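2-(acetamidomethylene)succinate hydrolase (Mesorhizobium loti, PDB 3KXP) catalyses the last step of vitamin B6 degradation, hydrolysing (E)-2-(acetamidomethylene)succinate to succinic semialdehyde, acetate, ammonia and carbon dioxide. Local coordinates at residues N147-A152 against R160-I165; D123-I128 against P156-S161; G76-S81 against G202-I207. All blocks are in the same frame, centred on the assembly; numbering follows the deposited sequence.

In the fold
Interactions 1 and 2 are neighbours, their centres about 9 Å apart, and both end on strand 159-165 of the mixed central sheet. Interaction 1 sets helix 143-154 against that strand, while interaction 2 brings helix 117-131 onto the turn leading into it; Ile124 touches Ala151, so the two helices also pack together. Interaction 3 lies across the chain's centre, about 20 Å from interaction 1 and 26 Å from interaction 2, between centres. It brings the loop after strand 70-74 up to the end of helix 193-203, partly through water, and its segments enclose the others along the chain. The first pair thus packs helices onto the central sheet; interaction 3 includes Ile77 of the chloride site.

Interaction 1: N147-A152 against R160-I165; sequences NSVTAA and RSVVAI
Val162 lies with its two methyls against Ser148, Val149 and Ala152, inside the beta-alpha-beta unit of strand 136-141, helix 143-154 and strand 159-165 of the alpha/beta hydrolase fold. Helix and strand run nearly antiparallel here, at 152°, with axes 8.4 Å apart, as expected for a helix leading back over the sheet to the next parallel strand. The valine's fork does most of the work. With CG1 anti to the backbone N (chi1 179°), that methyl heads for the earlier part of the helical segment, where it comes within 3.7 Å of Ser148 CB; it also reaches Val149. The other branch, CG2, goes one helical turn further along and ends 3.7 Å from Ala152 CB, with the carbonyl oxygen of Ser148 next nearest at 4.0 Å. Ser148 therefore meets the strand with its carbon, while its hydroxyl turns back along its own helix to the carbonyl oxygen of Gly144; a buried polar group is satisfied without help from the strand. The side chains of Val149 and Val162 meet at about a right angle. Shortening Val162 to an alanine would probably leave a gap between helix and strand, with Ser148 CB and Ala152 CB losing the methyls they rest on. The unit carries more than packing: helix 143-154 follows directly on Ser142, the probable nucleophile, and strand 159-165 runs straight into Asp166, probably another active-site residue. From helix 248-253, Tyr251 touches Val149 and Ala164 together. Those two also meet directly, since Val149 points CG2 at the strand beyond Val162, ending 3.8 Å from Ala164 CB.

Interaction 2: D123-I128 against P156-S161; sequences DIAGLI and PDLVRS
Leu158 makes a van der Waals contact, mostly apolar, with Ala125 and Ile128, at the place where helix 117-131 passes the short connection between helix 143-154 and strand 159-165. The connection is not a regular helix: residues 156-158 keep helical backbone angles, and the turn closes through a weak bond from Val159 N to Pro156 O. Lys256 NZ bonds to the carbonyl oxygens of both Pro156 and Val159. Leu158 projects from this turn toward the helix. Its chi1 of -59° places CG anti to its own carbonyl carbon, and an extended chi2 carries CD1 out to Ala125, where it lies 3.6 Å from CB and 3.8 Å from CA. The small alanine lets the leucine methyl come right down to the helix backbone. One turn later Ile128 approaches the base of the same residue. Its CD1 is 4.1 Å from Leu158 CB, and its two methyls also come up as a pair to the leucine carbonyl: Leu158 O is 3.6 Å from Ile128 CD1 and 3.7 Å from Ile128 CG2. These are van der Waals approaches to a polar atom; the backbone of Leu158 is bonded to Ala136 of the adjoining strand. Ile128 further touches Leu72 of strand 70-74, so it bridges sheet and turn. Helices 117-131 and 143-154 both touch Leu138 of strand 136-141, and this contact extends that layer to the entry of the next strand, the helix-on-sheet packing of the alpha/beta hydrolase fold.

Interaction 3: G76-S81 against G202-I207; sequences GITSNS and GRYPNI
Thr78 faces Arg203 and Tyr204 beside the chloride site, in the loop after strand 70-74 where alpha/beta hydrolases commonly supply an oxyanion-hole amide; Ile77 binds the chloride together with Ser142 and Leu143. Gly76 to Ser79 form a type II turn, with Thr78 at its positive-phi position. Across from it, helix 193-203 has just ended, and Tyr204, the first residue beyond it, reaches over. The polar ends approach without bonding directly: Thr78 OG1 is 3.9 Å from Tyr204 OH and 4.0 Å from Arg203 NH1. Two waters fill in. One donates to Thr78 OG1 at 3.1 Å and lies 2.7 Å from Tyr204 OH, in the plane of the ring at its edge. The other donates to Ile77 O at 3.3 Å and bonds to the same phenol oxygen. Thr78 OG1 itself donates a bond of 2.5 Å to Ile77 O, shorter than usual and so of doubtful exact length, meeting the C=O at 110° and tilted 17° from its plane. Arg203, extended from CG to NE, runs alongside the tyrosine: its CG stands 4.2 Å over the centre of the ring, and the phenol oxygen lies over one face of the guanidinium, toward the rim. Arg215 makes a cation-pi contact with Tyr204, and Tyr295 meets it edge to face. The loop and the helix end thus meet through water-mediated bonds at Tyr204 OH rather than a direct one, and the nearby guanidinium is likely to polarise the phenol that gathers both waters.

Interaction 1: N147-A152 against R160-I165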
loop_
_atom_site.group_PDB
_atom_site.type_symbol
_atom_site.label_atom_id
_atom_site.label_comp_id
_atom_site.label_asym_id
_atom_site.label_seq_id
_atom_site.Cartn_x
_atom_site.Cartn_y
_atom_site.Cartn_z
ATOM N N ASN A 147 11.261 15.302 2.653
ATOM C CA ASN A 147 12.593 14.981 3.128
ATOM C C ASN A 147 12.846 13.481 3.163
ATOM O O ASN A 147 13.897 13.020 2.715
ATOM C CB ASN A 147 12.829 15.574 4.523
ATOM C CG ASN A 147 12.859 17.093 4.509
ATOM O OD1 ASN A 147 13.049 17.704 3.457
ATOM N ND2 ASN A 147 12.685 17.712 5.678
ATOM N N SER A 148 11.888 12.717 3.684
ATOM C CA SER A 148 12.056 11.272 3.774
ATOM C C SER A 148 12.216 10.581 2.422
ATOM O O SER A 148 13.080 9.722 2.267
ATOM C CB SER A 148 10.891 10.646 4.531
ATOM O OG SER A 148 10.911 11.037 5.887
ATOM N N VAL A 149 11.396 10.945 1.443
ATOM C CA VAL A 149 11.499 10.317 0.131
ATOM C C VAL A 149 12.834 10.674 -0.530
ATOM O O VAL A 149 13.435 9.838 -1.211
ATOM C CB VAL A 149 10.325 10.725 -0.776
ATOM C CG1 VAL A 149 10.468 10.070 -2.150
ATOM C CG2 VAL A 149 9.004 10.311 -0.124
ATOM N N THR A 150 13.303 11.906 -0.324
ATOM C CA THR A 150 14.588 12.329 -0.886
ATOM C C THR A 150 15.695 11.494 -0.228
ATOM O O THR A 150 16.604 11.007 -0.896
ATOM C CB THR A 150 14.858 13.827 -0.621
ATOM O OG1 THR A 150 13.828 14.614 -1.232
ATOM C CG2 THR A 150 16.206 14.244 -1.206
ATOM N N ALA A 151 15.592 11.314 1.083
ATOM C CA ALA A 151 16.567 10.539 1.837
ATOM C C ALA A 151 16.608 9.081 1.375
ATOM O O ALA A 151 17.682 8.527 1.138
ATOM C CB ALA A 151 16.242 10.603 3.330
ATOM N N ALA A 152 15.435 8.470 1.260
ATOM C CA ALA A 152 15.317 7.079 0.838
ATOM C C ALA A 152 15.929 6.833 -0.541
ATOM O O ALA A 152 16.546 5.796 -0.787
ATOM C CB ALA A 152 13.849 6.667 0.834
ATOM N N ARG A 160 14.411 1.576 5.408
ATOM C CA ARG A 160 13.596 0.406 5.130
ATOM C C ARG A 160 12.363 0.731 4.284
ATOM O O ARG A 160 12.065 0.039 3.311
ATOM C CB ARG A 160 13.178 -0.215 6.465
ATOM C CG ARG A 160 12.127 -1.298 6.381
ATOM C CD ARG A 160 11.853 -1.862 7.773
ATOM N NE ARG A 160 10.502 -2.406 7.876
ATOM C CZ ARG A 160 10.015 -3.020 8.949
ATOM N NH1 ARG A 160 10.767 -3.181 10.031
ATOM N NH2 ARG A 160 8.766 -3.469 8.935
ATOM N N SER A 161 11.657 1.792 4.660
ATOM C CA SER A 161 10.451 2.194 3.957
ATOM C C SER A 161 10.011 3.584 4.384
ATOM O O SER A 161 10.411 4.083 5.439
ATOM C CB SER A 161 9.328 1.200 4.243
ATOM O OG SER A 161 9.151 1.044 5.637
ATOM N N VAL A 162 9.168 4.198 3.565
ATOM C CA VAL A 162 8.679 5.534 3.848
ATOM C C VAL A 162 7.167 5.651 3.772
ATOM O O VAL A 162 6.526 5.047 2.914
ATOM C CB VAL A 162 9.241 6.557 2.852
ATOM C CG1 VAL A 162 8.691 7.945 3.167
ATOM C CG2 VAL A 162 10.751 6.545 2.889
ATOM N N VAL A 163 6.610 6.432 4.684
ATOM C CA VAL A 163 5.189 6.723 4.687
ATOM C C VAL A 163 5.180 8.229 4.432
ATOM O O VAL A 163 5.385 9.021 5.354
ATOM C CB VAL A 163 4.532 6.433 6.046
ATOM C CG1 VAL A 163 3.108 6.933 6.035
ATOM C CG2 VAL A 163 4.559 4.927 6.342
ATOM N N ALA A 164 4.982 8.609 3.170
ATOM C CA ALA A 164 4.960 10.007 2.754
ATOM C C ALA A 164 3.563 10.628 2.874
ATOM O O ALA A 164 2.741 10.513 1.964
ATOM C CB ALA A 164 5.457 10.121 1.319
ATOM N N ILE A 165 3.313 11.307 3.987
ATOM C CA ILE A 165 2.013 11.927 4.227
ATOM C C ILE A 165 1.846 13.340 3.665
ATOM O O ILE A 165 2.390 14.304 4.198
ATOM C CB ILE A 165 1.700 11.993 5.744
ATOM C CG1 ILE A 165 1.765 10.586 6.355
ATOM C CG2 ILE A 165 0.323 12.619 5.965
ATOM C CD1 ILE A 165 1.455 10.548 7.853
#

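Interaction 2: D123-I128 against P156-S161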
loop_
_atom_site.group_PDB
_atom_site.type_symbol
_atom_site.label_atom_id
_atom_site.label_comp_id
_atom_site.label_asym_id
_atom_site.label_seq_id
_atom_site.Cartn_x
_atom_site.Cartn_y
_atom_site.Cartn_z
ATOM N N ASP A 123 20.605 15.297 6.777
ATOM C CA ASP A 123 20.410 15.290 8.227
ATOM C C ASP A 123 19.856 13.947 8.667
ATOM O O ASP A 123 20.236 13.425 9.712
ATOM C CB ASP A 123 19.427 16.378 8.665
ATOM C CG ASP A 123 20.061 17.744 8.746
ATOM O OD1 ASP A 123 19.306 18.728 8.877
ATOM O OD2 ASP A 123 21.305 17.840 8.685
ATOM N N ILE A 124 18.949 13.396 7.864
ATOM C CA ILE A 124 18.317 12.114 8.169
ATOM C C ILE A 124 19.322 10.964 8.126
ATOM O O ILE A 124 19.345 10.122 9.018
ATOM C CB ILE A 124 17.139 11.837 7.187
ATOM C CG1 ILE A 124 16.086 12.939 7.355
ATOM C CG2 ILE A 124 16.529 10.453 7.446
ATOM C CD1 ILE A 124 14.870 12.796 6.472
ATOM N N ALA A 125 20.148 10.933 7.088
ATOM C CA ALA A 125 21.164 9.894 6.966
ATOM C C ALA A 125 22.095 9.989 8.174
ATOM O O ALA A 125 22.381 8.989 8.839
ATOM C CB ALA A 125 21.953 10.094 5.687
ATOM N N GLY A 126 22.561 11.206 8.456
ATOM C CA GLY A 126 23.447 11.414 9.583
ATOM C C GLY A 126 22.860 10.874 10.873
ATOM O O GLY A 126 23.542 10.202 11.638
ATOM N N LEU A 127 21.583 11.156 11.103
ATOM C CA LEU A 127 20.896 10.722 12.313
ATOM C C LEU A 127 20.720 9.201 12.368
ATOM O O LEU A 127 20.855 8.584 13.428
ATOM C CB LEU A 127 19.545 11.442 12.402
ATOM C CG LEU A 127 18.672 11.343 13.653
ATOM C CD1 LEU A 127 17.976 10.016 13.654
ATOM C CD2 LEU A 127 19.501 11.536 14.911
ATOM N N ILE A 128 20.423 8.585 11.232
ATOM C CA ILE A 128 20.268 7.143 11.218
ATOM C C ILE A 128 21.622 6.506 11.543
ATOM O O ILE A 128 21.697 5.572 12.339
ATOM C CB ILE A 128 19.744 6.654 9.849
ATOM C CG1 ILE A 128 18.337 7.217 9.614
ATOM C CG2 ILE A 128 19.691 5.125 9.818
ATOM C CD1 ILE A 128 17.810 6.993 8.225
ATOM N N PRO A 156 19.437 4.400 0.075
ATOM C CA PRO A 156 18.691 3.140 0.039
ATOM C C PRO A 156 18.911 2.246 1.253
ATOM O O PRO A 156 17.956 1.790 1.883
ATOM C CB PRO A 156 19.203 2.482 -1.238
ATOM C CG PRO A 156 19.428 3.643 -2.124
ATOM C CD PRO A 156 20.104 4.641 -1.217
ATOM N N ASP A 157 20.178 2.003 1.569
ATOM C CA ASP A 157 20.557 1.137 2.679
ATOM C C ASP A 157 20.162 1.618 4.078
ATOM O O ASP A 157 19.916 0.808 4.972
ATOM C CB ASP A 157 22.070 0.886 2.625
ATOM C CG ASP A 157 22.502 0.155 1.349
ATOM O OD1 ASP A 157 23.723 0.042 1.109
ATOM O OD2 ASP A 157 21.626 -0.314 0.587
ATOM N N LEU A 158 20.091 2.927 4.272
ATOM C CA LEU A 158 19.741 3.464 5.580
ATOM C C LEU A 158 18.240 3.453 5.886
ATOM O O LEU A 158 17.834 3.554 7.045
ATOM C CB LEU A 158 20.285 4.892 5.708
ATOM C CG LEU A 158 21.803 5.014 5.559
ATOM C CD1 LEU A 158 22.229 6.478 5.648
ATOM C CD2 LEU A 158 22.478 4.180 6.647
ATOM N N VAL A 159 17.414 3.327 4.853
ATOM C CA VAL A 159 15.975 3.347 5.063
ATOM C C VAL A 159 15.218 2.144 4.524
ATOM O O VAL A 159 15.356 1.744 3.364
ATOM C CB VAL A 159 15.366 4.673 4.519
ATOM C CG1 VAL A 159 16.189 5.177 3.364
ATOM C CG2 VAL A 159 13.914 4.472 4.106
ATOM N N ARG A 160 14.411 1.576 5.408
ATOM C CA ARG A 160 13.596 0.406 5.130
ATOM C C ARG A 160 12.363 0.731 4.284
ATOM O O ARG A 160 12.065 0.039 3.311
ATOM C CB ARG A 160 13.178 -0.215 6.465
ATOM C CG ARG A 160 12.127 -1.298 6.381
ATOM C CD ARG A 160 11.853 -1.862 7.773
ATOM N NE ARG A 160 10.502 -2.406 7.876
ATOM C CZ ARG A 160 10.015 -3.020 8.949
ATOM N NH1 ARG A 160 10.767 -3.181 10.031
ATOM N NH2 ARG A 160 8.766 -3.469 8.935
ATOM N N SER A 161 11.657 1.792 4.660
ATOM C CA SER A 161 10.451 2.194 3.957
ATOM C C SER A 161 10.011 3.584 4.384
ATOM O O SER A 161 10.411 4.083 5.439
ATOM C CB SER A 161 9.328 1.200 4.243
ATOM O OG SER A 161 9.151 1.044 5.637
#

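Interaction 3: G76-S81 against G202-I207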
loop_
_atom_site.group_PDB
_atom_site.type_symbol
_atom_site.label_atom_id
_atom_site.label_comp_id
_atom_site.label_asym_id
_atom_site.label_seq_id
_atom_site.Cartn_x
_atom_site.Cartn_y
_atom_site.Cartn_z
ATOM N N GLY A 76 5.924 18.772 9.627
ATOM C CA GLY A 76 5.822 19.689 8.501
ATOM C C GLY A 76 6.458 21.036 8.834
ATOM O O GLY A 76 6.908 21.239 9.968
ATOM N N ILE A 77 6.493 21.959 7.872
ATOM C CA ILE A 77 7.098 23.274 8.100
ATOM C C ILE A 77 6.442 24.055 9.259
ATOM O O ILE A 77 5.221 24.031 9.435
ATOM C CB ILE A 77 7.062 24.115 6.814
ATOM C CG1 ILE A 77 8.068 25.264 6.907
ATOM C CG2 ILE A 77 5.668 24.672 6.592
ATOM C CD1 ILE A 77 8.324 25.945 5.566
ATOM N N THR A 78 7.284 24.727 10.040
ATOM C CA THR A 78 6.908 25.525 11.228
ATOM C C THR A 78 6.444 24.689 12.414
ATOM O O THR A 78 6.298 25.203 13.517
ATOM C CB THR A 78 5.804 26.593 10.953
ATOM O OG1 THR A 78 4.519 25.966 10.885
ATOM C CG2 THR A 78 6.080 27.340 9.667
ATOM N N SER A 79 6.226 23.397 12.191
ATOM C CA SER A 79 5.772 22.497 13.251
ATOM C C SER A 79 6.980 21.955 14.039
ATOM O O SER A 79 8.084 22.490 13.935
ATOM C CB SER A 79 4.976 21.349 12.611
ATOM O OG SER A 79 4.317 20.550 13.571
ATOM N N ASN A 80 6.769 20.902 14.826
ATOM C CA ASN A 80 7.841 20.293 15.614
ATOM C C ASN A 80 7.475 18.861 16.049
ATOM O O ASN A 80 6.314 18.461 16.004
ATOM C CB ASN A 80 8.167 21.170 16.839
ATOM C CG ASN A 80 7.181 20.987 17.974
ATOM O OD1 ASN A 80 7.357 20.115 18.818
ATOM N ND2 ASN A 80 6.131 21.801 17.993
ATOM N N SER A 81 8.482 18.107 16.482
ATOM C CA SER A 81 8.335 16.702 16.884
ATOM C C SER A 81 7.175 16.273 17.783
ATOM O O SER A 81 6.697 15.146 17.665
ATOM C CB SER A 81 9.638 16.210 17.518
ATOM O OG SER A 81 9.929 16.914 18.714
ATOM N N GLY A 202 -7.415 29.054 14.395
ATOM C CA GLY A 202 -7.834 29.844 13.252
ATOM C C GLY A 202 -7.056 29.549 11.982
ATOM O O GLY A 202 -7.611 29.612 10.882
ATOM N N ARG A 203 -5.772 29.228 12.119
ATOM C CA ARG A 203 -4.953 28.929 10.955
ATOM C C ARG A 203 -5.181 27.491 10.482
ATOM O O ARG A 203 -5.076 27.198 9.293
ATOM C CB ARG A 203 -3.464 29.135 11.267
ATOM C CG ARG A 203 -2.592 29.122 10.004
ATOM C CD ARG A 203 -1.105 29.054 10.308
ATOM N NE ARG A 203 -0.293 29.043 9.089
ATOM C CZ ARG A 203 1.032 28.894 9.069
ATOM N NH1 ARG A 203 1.700 28.742 10.204
ATOM N NH2 ARG A 203 1.693 28.890 7.917
ATOM N N TYR A 204 -5.488 26.597 11.420
ATOM C CA TYR A 204 -5.737 25.194 11.094
ATOM C C TYR A 204 -7.120 24.802 11.606
ATOM O O TYR A 204 -7.236 24.010 12.536
ATOM C CB TYR A 204 -4.685 24.309 11.751
ATOM C CG TYR A 204 -3.278 24.733 11.451
ATOM C CD1 TYR A 204 -2.456 25.252 12.452
ATOM C CD2 TYR A 204 -2.755 24.611 10.167
ATOM C CE1 TYR A 204 -1.144 25.636 12.182
ATOM C CE2 TYR A 204 -1.443 24.994 9.884
ATOM C CZ TYR A 204 -0.645 25.501 10.896
ATOM O OH TYR A 204 0.649 25.864 10.618
ATOM N N PRO A 205 -8.183 25.330 10.976
ATOM C CA PRO A 205 -9.582 25.077 11.343
ATOM C C PRO A 205 -10.038 23.629 11.481
ATOM O O PRO A 205 -10.942 23.342 12.266
ATOM C CB PRO A 205 -10.365 25.843 10.270
ATOM C CG PRO A 205 -9.471 25.740 9.072
ATOM C CD PRO A 205 -8.108 26.027 9.677
ATOM N N ASN A 206 -9.422 22.714 10.741
ATOM C CA ASN A 206 -9.825 21.307 10.816
ATOM C C ASN A 206 -9.051 20.473 11.831
ATOM O O ASN A 206 -9.419 19.328 12.100
ATOM C CB ASN A 206 -9.719 20.654 9.438
ATOM C CG ASN A 206 -10.536 21.379 8.398
ATOM O OD1 ASN A 206 -11.714 21.654 8.613
ATOM N ND2 ASN A 206 -9.918 21.698 7.260
ATOM N N ILE A 207 -7.990 21.037 12.402
ATOM C CA ILE A 207 -7.199 20.302 13.380
ATOM C C ILE A 207 -7.894 20.306 14.742
ATOM O O ILE A 207 -8.280 21.356 15.244
ATOM C CB ILE A 207 -5.780 20.909 13.516
ATOM C CG1 ILE A 207 -5.099 20.937 12.144
ATOM C CG2 ILE A 207 -4.952 20.098 14.510
ATOM C CD1 ILE A 207 -3.587 21.152 12.185
HETATM O O HOH W 1 2.364 23.139 10.749
HETATM O O HOH W 2 2.142 26.508 12.763
#